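Local coordinates for protein cellobiose 2-epimerase (Spirochaeta thermophila DSM 6192, PDB 5ZIG) that probably catalyses the reversible epimerization of cellobiose to 4-O-beta-D-glucopyranosyl-D-mannose, at residues M191-H194 against L195-E199; L222-R225 against T226-P230; D254-A257 against T258-T262; E275-L278 against S279-P283. All coordinates share one frame; numbering follows the deposited sequence.

Contact 1: M191-H194 against L195-E199; sequences MNTH and LHILE
Asn192 OD1 takes a hydrogen bond of 2.9 Å from a water that also accepts a weak one from His196 NE2, one turn further along helix 191-208; His253 adds a weak bond to the same OD1. The helix belongs to the alpha/alpha barrel expected of the N-acylglucosamine 2-epimerase family. Asn192 CG stands anti to the backbone N (chi1 -176°), which carries the amide across toward the imidazole, with OD1 3.8 Å from His196 CD2 and the two planes 72° apart. On the other side of the ring, His196 ND1 gives Glu199 OE1 a nearly straight bond of 2.7 Å in the plane of the imidazole, although it meets the oxygen from above the carboxylate plane. This bond and a stack on Phe124 fix the ring's rotation; the water at NE2 adds only a weak hold. Glu199 OE2 is in turn bonded to Arg388 and Tyr384. The backbone keeps its i to i+4 bonds, the shortest 2.8 Å from Leu195 N to Met191 O. Thr193 sends OG1 to Glu166 and leaves its methyl for packing: Thr193 CG2 lies 3.5 Å from Ile197 CD1.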
loop_
_atom_site.group_PDB
_atom_site.type_symbol
_atom_site.label_atom_id
_atom_site.label_comp_id
_atom_site.label_asym_id
_atom_site.label_seq_id
_atom_site.Cartn_x
_atom_site.Cartn_y
_atom_site.Cartn_z
ATOM N N MET A 191 13.349 -3.359 0.160
ATOM C CA MET A 191 12.673 -2.150 0.645
ATOM C C MET A 191 11.173 -2.367 0.681
ATOM O O MET A 191 10.493 -1.967 1.632
ATOM C CB MET A 191 13.058 -0.959 -0.253
ATOM C CG MET A 191 12.143 0.311 -0.356
ATOM S SD MET A 191 10.529 0.119 -1.139
ATOM C CE MET A 191 11.084 -0.100 -2.848
ATOM N N ASN A 192 10.661 -3.077 -0.318
ATOM C CA ASN A 192 9.226 -3.218 -0.478
ATOM C C ASN A 192 8.603 -3.860 0.756
ATOM O O ASN A 192 7.629 -3.345 1.321
ATOM C CB ASN A 192 8.958 -4.035 -1.741
ATOM C CG ASN A 192 7.503 -4.143 -2.045
ATOM O OD1 ASN A 192 6.807 -3.136 -2.171
ATOM N ND2 ASN A 192 7.022 -5.371 -2.154
ATOM N N THR A 193 9.178 -4.979 1.203
ATOM C CA THR A 193 8.672 -5.643 2.396
ATOM C C THR A 193 8.880 -4.792 3.643
ATOM O O THR A 193 8.013 -4.744 4.529
ATOM C CB THR A 193 9.349 -7.006 2.547
ATOM O OG1 THR A 193 8.860 -7.883 1.519
ATOM C CG2 THR A 193 9.041 -7.596 3.894
ATOM N N HIS A 194 10.007 -4.095 3.731
ATOM C CA HIS A 194 10.231 -3.259 4.905
ATOM C C HIS A 194 9.220 -2.123 4.977
ATOM O O HIS A 194 8.722 -1.801 6.064
ATOM C CB HIS A 194 11.665 -2.739 4.917
ATOM C CG HIS A 194 12.638 -3.748 5.439
ATOM N ND1 HIS A 194 13.172 -4.738 4.646
ATOM C CD2 HIS A 194 13.110 -3.971 6.688
ATOM C CE1 HIS A 194 13.971 -5.496 5.372
ATOM N NE2 HIS A 194 13.949 -5.058 6.616
ATOM N N LEU A 195 8.867 -1.541 3.822
ATOM C CA LEU A 195 7.926 -0.423 3.823
ATOM C C LEU A 195 6.556 -0.880 4.283
ATOM O O LEU A 195 5.858 -0.171 5.015
ATOM C CB LEU A 195 7.835 0.205 2.428
ATOM C CG LEU A 195 6.827 1.358 2.255
ATOM C CD1 LEU A 195 7.344 2.539 3.031
ATOM C CD2 LEU A 195 6.626 1.775 0.800
ATOM N N HIS A 196 6.119 -2.060 3.867
ATOM C CA HIS A 196 4.762 -2.417 4.246
ATOM C C HIS A 196 4.683 -2.976 5.654
ATOM O O HIS A 196 3.599 -2.973 6.252
ATOM C CB HIS A 196 4.169 -3.343 3.184
ATOM C CG HIS A 196 3.829 -2.602 1.926
ATOM N ND1 HIS A 196 2.647 -1.904 1.776
ATOM C CD2 HIS A 196 4.539 -2.389 0.792
ATOM C CE1 HIS A 196 2.628 -1.330 0.587
ATOM N NE2 HIS A 196 3.768 -1.597 -0.024
ATOM N N ILE A 197 5.808 -3.389 6.222
ATOM C CA ILE A 197 5.794 -3.709 7.642
ATOM C C ILE A 197 5.640 -2.435 8.457
ATOM O O ILE A 197 4.834 -2.362 9.396
ATOM C CB ILE A 197 7.056 -4.486 8.042
ATOM C CG1 ILE A 197 6.979 -5.916 7.509
ATOM C CG2 ILE A 197 7.173 -4.512 9.563
ATOM C CD1 ILE A 197 8.343 -6.517 7.180
ATOM N N LEU A 198 6.400 -1.403 8.103
ATOM C CA LEU A 198 6.178 -0.095 8.704
ATOM C C LEU A 198 4.712 0.301 8.585
ATOM O O LEU A 198 4.080 0.715 9.567
ATOM C CB LEU A 198 7.091 0.933 8.033
ATOM C CG LEU A 198 6.866 2.378 8.452
ATOM C CD1 LEU A 198 7.405 2.642 9.852
ATOM C CD2 LEU A 198 7.478 3.345 7.435
ATOM N N GLU A 199 4.137 0.114 7.391
ATOM C CA GLU A 199 2.762 0.538 7.140
ATOM C C GLU A 199 1.796 -0.152 8.088
ATOM O O GLU A 199 0.941 0.498 8.717
ATOM C CB GLU A 199 2.401 0.260 5.679
ATOM C CG GLU A 199 0.923 0.299 5.341
ATOM C CD GLU A 199 0.649 -0.236 3.941
ATOM O OE1 GLU A 199 0.831 -1.451 3.696
ATOM O OE2 GLU A 199 0.282 0.567 3.069
HETATM O O HOH W 1 4.001 -2.886 -3.034
#

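Contact 2: L222-R225 against T226-P230; sequences LIFR and THIAP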
loop_
_atom_site.group_PDB
_atom_site.type_symbol
_atom_site.label_atom_id
_atom_site.label_comp_id
_atom_site.label_asym_id
_atom_site.label_seq_id
_atom_site.Cartn_x
_atom_site.Cartn_y
_atom_site.Cartn_z
ATOM N N LEU A 222 14.986 3.979 11.473
ATOM C CA LEU A 222 16.442 4.008 11.355
ATOM C C LEU A 222 16.937 3.187 10.170
ATOM O O LEU A 222 17.943 3.546 9.549
ATOM C CB LEU A 222 17.094 3.505 12.652
ATOM C CG LEU A 222 17.053 4.447 13.863
ATOM C CD1 LEU A 222 17.350 3.669 15.121
ATOM C CD2 LEU A 222 18.042 5.597 13.708
ATOM N N ILE A 223 16.268 2.073 9.856
ATOM C CA ILE A 223 16.626 1.294 8.676
ATOM C C ILE A 223 16.437 2.145 7.424
ATOM O O ILE A 223 17.309 2.207 6.543
ATOM C CB ILE A 223 15.780 0.007 8.611
ATOM C CG1 ILE A 223 16.013 -0.865 9.838
ATOM C CG2 ILE A 223 16.020 -0.750 7.305
ATOM C CD1 ILE A 223 17.431 -1.345 9.983
ATOM N N PHE A 224 15.286 2.816 7.337
ATOM C CA PHE A 224 15.003 3.668 6.188
ATOM C C PHE A 224 15.957 4.853 6.132
ATOM O O PHE A 224 16.507 5.145 5.069
ATOM C CB PHE A 224 13.545 4.126 6.224
ATOM C CG PHE A 224 12.594 3.147 5.571
ATOM C CD1 PHE A 224 12.380 3.184 4.195
ATOM C CD2 PHE A 224 11.937 2.175 6.322
ATOM C CE1 PHE A 224 11.516 2.278 3.585
ATOM C CE2 PHE A 224 11.068 1.267 5.726
ATOM C CZ PHE A 224 10.861 1.314 4.353
ATOM N N ARG A 225 16.215 5.503 7.279
ATOM C CA ARG A 225 17.138 6.642 7.295
ATOM C C ARG A 225 18.543 6.236 6.873
ATOM O O ARG A 225 19.245 7.010 6.211
ATOM C CB ARG A 225 17.200 7.289 8.685
ATOM C CG ARG A 225 18.002 8.601 8.703
ATOM C CD ARG A 225 17.304 9.622 7.786
ATOM N NE ARG A 225 18.048 10.857 7.536
ATOM C CZ ARG A 225 18.886 11.024 6.516
ATOM N NH1 ARG A 225 19.101 10.028 5.663
ATOM N NH2 ARG A 225 19.517 12.175 6.350
ATOM N N THR A 226 18.981 5.033 7.259
ATOM C CA THR A 226 20.389 4.677 7.104
ATOM C C THR A 226 20.647 3.779 5.902
ATOM O O THR A 226 21.612 4.001 5.167
ATOM C CB THR A 226 20.935 3.978 8.365
ATOM O OG1 THR A 226 20.664 4.756 9.538
ATOM C CG2 THR A 226 22.430 3.777 8.243
ATOM N N HIS A 227 19.832 2.741 5.706
ATOM C CA HIS A 227 20.132 1.760 4.672
ATOM C C HIS A 227 19.256 1.917 3.431
ATOM O O HIS A 227 19.769 1.849 2.311
ATOM C CB HIS A 227 20.002 0.325 5.223
ATOM C CG HIS A 227 20.919 0.022 6.375
ATOM N ND1 HIS A 227 22.296 0.099 6.280
ATOM C CD2 HIS A 227 20.654 -0.358 7.648
ATOM C CE1 HIS A 227 22.837 -0.204 7.449
ATOM N NE2 HIS A 227 21.865 -0.486 8.297
ATOM N N ILE A 228 17.953 2.141 3.587
ATOM C CA ILE A 228 17.048 2.075 2.446
ATOM C C ILE A 228 16.971 3.406 1.711
ATOM O O ILE A 228 17.072 3.454 0.483
ATOM C CB ILE A 228 15.653 1.595 2.893
ATOM C CG1 ILE A 228 15.789 0.226 3.576
ATOM C CG2 ILE A 228 14.704 1.581 1.680
ATOM C CD1 ILE A 228 14.502 -0.591 3.703
ATOM N N ALA A 229 16.816 4.504 2.446
ATOM C CA ALA A 229 16.624 5.828 1.855
ATOM C C ALA A 229 17.640 6.823 2.408
ATOM O O ALA A 229 17.262 7.835 3.004
ATOM C CB ALA A 229 15.199 6.311 2.119
ATOM N N PRO A 230 18.943 6.575 2.228
ATOM C CA PRO A 230 19.920 7.549 2.754
ATOM C C PRO A 230 19.929 8.850 1.982
ATOM O O PRO A 230 20.040 9.927 2.584
ATOM C CB PRO A 230 21.260 6.805 2.639
ATOM C CG PRO A 230 21.052 5.841 1.475
ATOM C CD PRO A 230 19.600 5.429 1.558
#
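The Phe224 ring carries Ile228 CD1 over the centre of one face, a CH-pi contact of 4.2 Å to the centroid, while Ile228 CG2 lies 3.8 Å from the ring atom Phe224 CE1. Ile223 CD1 approaches the edge of the His227 imidazole, 4.1 Å from His227 CD2, and the methyl of Thr226, CG2, sits over the centre of one face of that ring. Arg225 has its chain bent at chi2 (62°), and the edge of its guanidinium comes to Pro230, where NH1 gives the carbonyl O a bond of 3.2 Å. This bond meets the oxygen well off the C=O direction (118°).

Here the end of helix 211-228 widens into a pi-type turn. Ile223 O is gripped from opposite faces of its plane by His227 N at 2.7 Å and Ile228 N at 3.0 Å, and Ala229 N then reaches back five residues to Phe224 O. Leu222 O also serves two donors, the N and OG1 of Thr226. Ala229 is the first residue to leave helical geometry.

Around this helix end, Phe224 and Ile228 pack on helix 191-208, and Trp242 from a loop stacks on His227. Trp280 of helix 275-294 receives Arg225 in a cation-pi contact, and its NE1 bonds to Ala229 O.

Contact 3: D254-A257 against T258-T262; sequences DIEA and TWLLT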
loop_
_atom_site.group_PDB
_atom_site.type_symbol
_atom_site.label_atom_id
_atom_site.label_comp_id
_atom_site.label_asym_id
_atom_site.label_seq_id
_atom_site.Cartn_x
_atom_site.Cartn_y
_atom_site.Cartn_z
ATOM N N ASP A 254 9.057 5.447 -4.067
ATOM C CA ASP A 254 9.628 6.682 -3.538
ATOM C C ASP A 254 8.527 7.567 -2.973
ATOM O O ASP A 254 8.546 7.916 -1.787
ATOM C CB ASP A 254 10.401 7.430 -4.622
ATOM C CG ASP A 254 11.784 6.862 -4.873
ATOM O OD1 ASP A 254 12.134 5.794 -4.323
ATOM O OD2 ASP A 254 12.524 7.478 -5.653
ATOM N N ILE A 255 7.534 7.906 -3.804
ATOM C CA ILE A 255 6.485 8.817 -3.364
ATOM C C ILE A 255 5.682 8.166 -2.237
ATOM O O ILE A 255 5.435 8.799 -1.206
ATOM C CB ILE A 255 5.603 9.302 -4.554
ATOM C CG1 ILE A 255 4.609 10.408 -4.155
ATOM C CG2 ILE A 255 4.750 8.234 -5.193
ATOM C CD1 ILE A 255 5.224 11.623 -3.596
ATOM N N GLU A 256 5.348 6.872 -2.378
ATOM C CA GLU A 256 4.602 6.203 -1.310
ATOM C C GLU A 256 5.332 6.309 0.031
ATOM O O GLU A 256 4.716 6.589 1.072
ATOM C CB GLU A 256 4.351 4.741 -1.672
ATOM C CG GLU A 256 3.166 4.105 -0.955
ATOM C CD GLU A 256 3.037 2.611 -1.242
ATOM O OE1 GLU A 256 3.879 2.063 -1.968
ATOM O OE2 GLU A 256 2.078 1.995 -0.736
ATOM N N ALA A 257 6.654 6.137 0.027
ATOM C CA ALA A 257 7.354 6.095 1.311
ATOM C C ALA A 257 7.289 7.440 2.025
ATOM O O ALA A 257 7.165 7.479 3.251
ATOM C CB ALA A 257 8.795 5.652 1.129
ATOM N N THR A 258 7.326 8.551 1.274
ATOM C CA THR A 258 7.346 9.856 1.931
ATOM C C THR A 258 6.141 10.032 2.842
ATOM O O THR A 258 6.285 10.487 3.982
ATOM C CB THR A 258 7.404 10.988 0.908
ATOM O OG1 THR A 258 6.207 10.977 0.136
ATOM C CG2 THR A 258 8.618 10.831 -0.003
ATOM N N TRP A 259 4.949 9.629 2.392
ATOM C CA TRP A 259 3.827 9.867 3.274
ATOM C C TRP A 259 3.647 8.769 4.310
ATOM O O TRP A 259 3.266 9.079 5.444
ATOM C CB TRP A 259 2.544 10.127 2.492
ATOM C CG TRP A 259 1.876 9.010 1.770
ATOM C CD1 TRP A 259 2.126 8.590 0.490
ATOM C CD2 TRP A 259 0.758 8.248 2.232
ATOM N NE1 TRP A 259 1.254 7.592 0.147
ATOM C CE2 TRP A 259 0.397 7.370 1.198
ATOM C CE3 TRP A 259 0.014 8.240 3.423
ATOM C CZ2 TRP A 259 -0.651 6.459 1.324
ATOM C CZ3 TRP A 259 -1.030 7.355 3.541
ATOM C CH2 TRP A 259 -1.351 6.465 2.499
ATOM N N LEU A 260 3.918 7.495 3.969
ATOM C CA LEU A 260 3.938 6.446 4.996
ATOM C C LEU A 260 4.987 6.741 6.062
ATOM O O LEU A 260 4.742 6.538 7.256
ATOM C CB LEU A 260 4.179 5.066 4.379
ATOM C CG LEU A 260 2.925 4.469 3.735
ATOM C CD1 LEU A 260 3.245 3.185 3.013
ATOM C CD2 LEU A 260 1.853 4.267 4.796
ATOM N N LEU A 261 6.159 7.227 5.650
ATOM C CA LEU A 261 7.179 7.594 6.622
ATOM C C LEU A 261 6.681 8.732 7.503
ATOM O O LEU A 261 6.849 8.702 8.730
ATOM C CB LEU A 261 8.472 7.991 5.919
ATOM C CG LEU A 261 9.548 6.947 5.606
ATOM C CD1 LEU A 261 9.006 5.748 4.892
ATOM C CD2 LEU A 261 10.625 7.609 4.775
ATOM N N THR A 262 6.057 9.743 6.885
ATOM C CA THR A 262 5.456 10.847 7.626
ATOM C C THR A 262 4.461 10.348 8.669
ATOM O O THR A 262 4.522 10.759 9.830
ATOM C CB THR A 262 4.773 11.845 6.660
ATOM O OG1 THR A 262 5.759 12.544 5.869
ATOM C CG2 THR A 262 3.929 12.828 7.438
#
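Thr258 OG1 donates to Ile255 O at 2.7 Å, arriving in the carbonyl plane on a lone pair, within helix 251-269 of the alpha/alpha barrel expected for this family. The hydroxyl is set between the backbone N and the carbonyl carbon (chi1 64°), which swings it back to the carbonyl three residues earlier. One turn on, Thr262 OG1 bonds to Thr258 O, an oxygen that takes Thr262 N from the opposite face of its plane; the same hydroxyl also bonds to Asn327.

Among the backbone bonds, Leu260 N to Glu256 O is nearly straight, and Leu261 N to Ala257 O is shorter, at 2.6 Å. Thr258 N makes only weak bonds, to Asp254 O and Ile255 O.

Ala257 CB touches Leu261 CD1 at 3.8 Å, and Glu256 and Leu260 run side by side in the same direction, with Glu256 CG 4.1 Å from Leu260 CD1.

A polar atom over a ring face is a separate case: the indole of Trp259 folds back over the preceding turn (chi1 72°), putting a face against Glu256 O, which is 3.3 Å from Trp259 CD1.

The buried polar ends are met by neighbouring helices. Glu256 forms a salt bridge with Arg388 of helix 384-402, and Trp259 NE1 bonds to Glu320 of helix 315-332. Helix 275-294 packs against Ile255, Thr258, Leu261 and Thr262, while helix 191-208 meets Glu256, Ala257 and Leu261.

Contact 4: E275-L278 against S279-P283; sequences EWFL and SWIRP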
loop_
_atom_site.group_PDB
_atom_site.type_symbol
_atom_site.label_atom_id
_atom_site.label_comp_id
_atom_site.label_asym_id
_atom_site.label_seq_id
_atom_site.Cartn_x
_atom_site.Cartn_y
_atom_site.Cartn_z
ATOM N N GLU A 275 12.694 18.488 12.495
ATOM C CA GLU A 275 13.353 19.131 11.362
ATOM C C GLU A 275 14.259 18.168 10.614
ATOM O O GLU A 275 14.389 18.269 9.389
ATOM C CB GLU A 275 14.158 20.339 11.841
ATOM C CG GLU A 275 13.317 21.416 12.498
ATOM C CD GLU A 275 12.217 21.946 11.588
ATOM O OE1 GLU A 275 12.412 21.958 10.353
ATOM O OE2 GLU A 275 11.155 22.348 12.111
ATOM N N TRP A 276 14.906 17.235 11.323
ATOM C CA TRP A 276 15.706 16.242 10.616
ATOM C C TRP A 276 14.847 15.432 9.648
ATOM O O TRP A 276 15.291 15.107 8.539
ATOM C CB TRP A 276 16.453 15.336 11.608
ATOM C CG TRP A 276 15.617 14.468 12.536
ATOM C CD1 TRP A 276 15.310 14.725 13.849
ATOM C CD2 TRP A 276 15.030 13.186 12.233
ATOM N NE1 TRP A 276 14.556 13.694 14.369
ATOM C CE2 TRP A 276 14.366 12.743 13.398
ATOM C CE3 TRP A 276 14.997 12.377 11.089
ATOM C CZ2 TRP A 276 13.672 11.532 13.448
ATOM C CZ3 TRP A 276 14.308 11.164 11.143
ATOM C CH2 TRP A 276 13.658 10.758 12.319
ATOM N N PHE A 277 13.601 15.128 10.030
ATOM C CA PHE A 277 12.727 14.381 9.132
ATOM C C PHE A 277 12.335 15.215 7.912
ATOM O O PHE A 277 12.407 14.741 6.768
ATOM C CB PHE A 277 11.475 13.898 9.874
ATOM C CG PHE A 277 10.512 13.165 8.973
ATOM C CD1 PHE A 277 10.770 11.862 8.589
ATOM C CD2 PHE A 277 9.407 13.808 8.444
ATOM C CE1 PHE A 277 9.913 11.195 7.710
ATOM C CE2 PHE A 277 8.542 13.152 7.578
ATOM C CZ PHE A 277 8.795 11.840 7.210
ATOM N N LEU A 278 11.910 16.462 8.132
ATOM C CA LEU A 278 11.632 17.348 7.006
ATOM C C LEU A 278 12.827 17.432 6.067
ATOM O O LEU A 278 12.699 17.192 4.859
ATOM C CB LEU A 278 11.231 18.740 7.507
ATOM C CG LEU A 278 9.942 18.803 8.328
ATOM C CD1 LEU A 278 9.676 20.230 8.748
ATOM C CD2 LEU A 278 8.748 18.270 7.560
ATOM N N SER A 279 14.008 17.746 6.609
ATOM C CA SER A 279 15.196 17.870 5.763
ATOM C C SER A 279 15.493 16.574 5.021
ATOM O O SER A 279 15.918 16.596 3.859
ATOM C CB SER A 279 16.405 18.282 6.602
ATOM O OG SER A 279 16.119 19.466 7.306
ATOM N N TRP A 280 15.268 15.439 5.672
ATOM C CA TRP A 280 15.486 14.146 5.033
ATOM C C TRP A 280 14.531 13.936 3.863
ATOM O O TRP A 280 14.949 13.604 2.748
ATOM C CB TRP A 280 15.307 13.044 6.070
ATOM C CG TRP A 280 15.298 11.649 5.536
ATOM C CD1 TRP A 280 15.924 11.200 4.422
ATOM C CD2 TRP A 280 14.628 10.515 6.111
ATOM N NE1 TRP A 280 15.690 9.853 4.258
ATOM C CE2 TRP A 280 14.905 9.406 5.289
ATOM C CE3 TRP A 280 13.847 10.323 7.257
ATOM C CZ2 TRP A 280 14.417 8.115 5.569
ATOM C CZ3 TRP A 280 13.354 9.042 7.532
ATOM C CH2 TRP A 280 13.646 7.960 6.693
ATOM N N ILE A 281 13.238 14.131 4.107
ATOM C CA ILE A 281 12.226 13.698 3.156
ATOM C C ILE A 281 12.071 14.695 2.009
ATOM O O ILE A 281 11.703 14.309 0.894
ATOM C CB ILE A 281 10.913 13.459 3.931
ATOM C CG1 ILE A 281 10.903 12.041 4.494
ATOM C CG2 ILE A 281 9.675 13.707 3.076
ATOM C CD1 ILE A 281 10.910 10.965 3.432
ATOM N N ARG A 282 12.378 15.975 2.247
ATOM C CA ARG A 282 12.128 17.006 1.237
ATOM C C ARG A 282 12.795 16.705 -0.102
ATOM O O ARG A 282 12.111 16.784 -1.138
ATOM C CB ARG A 282 12.562 18.373 1.782
ATOM C CG ARG A 282 11.793 19.556 1.169
ATOM C CD ARG A 282 12.548 20.867 1.304
ATOM N NE ARG A 282 11.912 21.770 2.262
ATOM C CZ ARG A 282 11.097 22.771 1.931
ATOM N NH1 ARG A 282 10.815 23.014 0.654
ATOM N NH2 ARG A 282 10.566 23.534 2.880
ATOM N N PRO A 283 14.083 16.360 -0.171
ATOM C CA PRO A 283 14.678 16.092 -1.488
ATOM C C PRO A 283 14.086 14.884 -2.194
ATOM O O PRO A 283 14.096 14.855 -3.426
ATOM C CB PRO A 283 16.163 15.892 -1.165
ATOM C CG PRO A 283 16.182 15.498 0.239
ATOM C CD PRO A 283 15.097 16.265 0.893
#
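Trp276 and Trp280, a turn apart on helix 275-294 of the family's expected alpha/alpha barrel, lie side by side and point the same way, with Trp280 CE3 near the plane of the Trp276 ring at its edge, 4.0 Å from Trp276 CZ3. Phe277 comes across Trp280: its plane is turned 88° from the six-membered ring of Trp280, the centroids are 5.8 Å apart, and the nearest atoms, Phe277 CD1 and Trp280 CE3, are separated by 3.7 Å.

Ile281 fills the corner between these two rings. Its CG1 sits over a face of Phe277, 3.4 Å from Phe277 CZ, and also over the rim of one face of Trp280. Since CG1 stands anti to the carbonyl carbon of Ile281 (chi1 -86°), this branch is the one that wedges in.

On the solvent-facing side, Ser279 turns its hydroxyl back to the helix. Glu275 O receives both Ser279 N at 2.9 Å and Ser279 OG at 3.0 Å, the hydroxyl coming from above the carbonyl plane. Further on, the helix kinks at Pro283, whose N has no bond to the preceding turn.

The aromatic cluster faces helices 251-269 and 211-228. The one polar atom of the buried Trp280 side chain, NE1, has Ala229 O as its acceptor, so burying the indole probably costs little in lost hydrogen bonding, and adhesion on this side is otherwise largely apolar.

Contacts 1 to 4 come in that order along the chain, each on its own helix: 191-208, 211-228, 251-269 and 275-294. Contacts 1 and 3 lie deep, with centres 9 and 10 Å from the centre of the chain, whereas contacts 2 and 4 sit further out at 19 and 22 Å. Neighbouring centres are 11 to 13 Å apart and their atoms touch, as in Leu195 CA to Phe224 CZ (3.5 Å) or Leu261 CD2 to Ile281 CD1 (3.6 Å). Contacts 1 and 4 stay about 8 Å apart at their nearest atoms. The four helices are thereby knit into one packed set within the alpha/alpha barrel expected for the family.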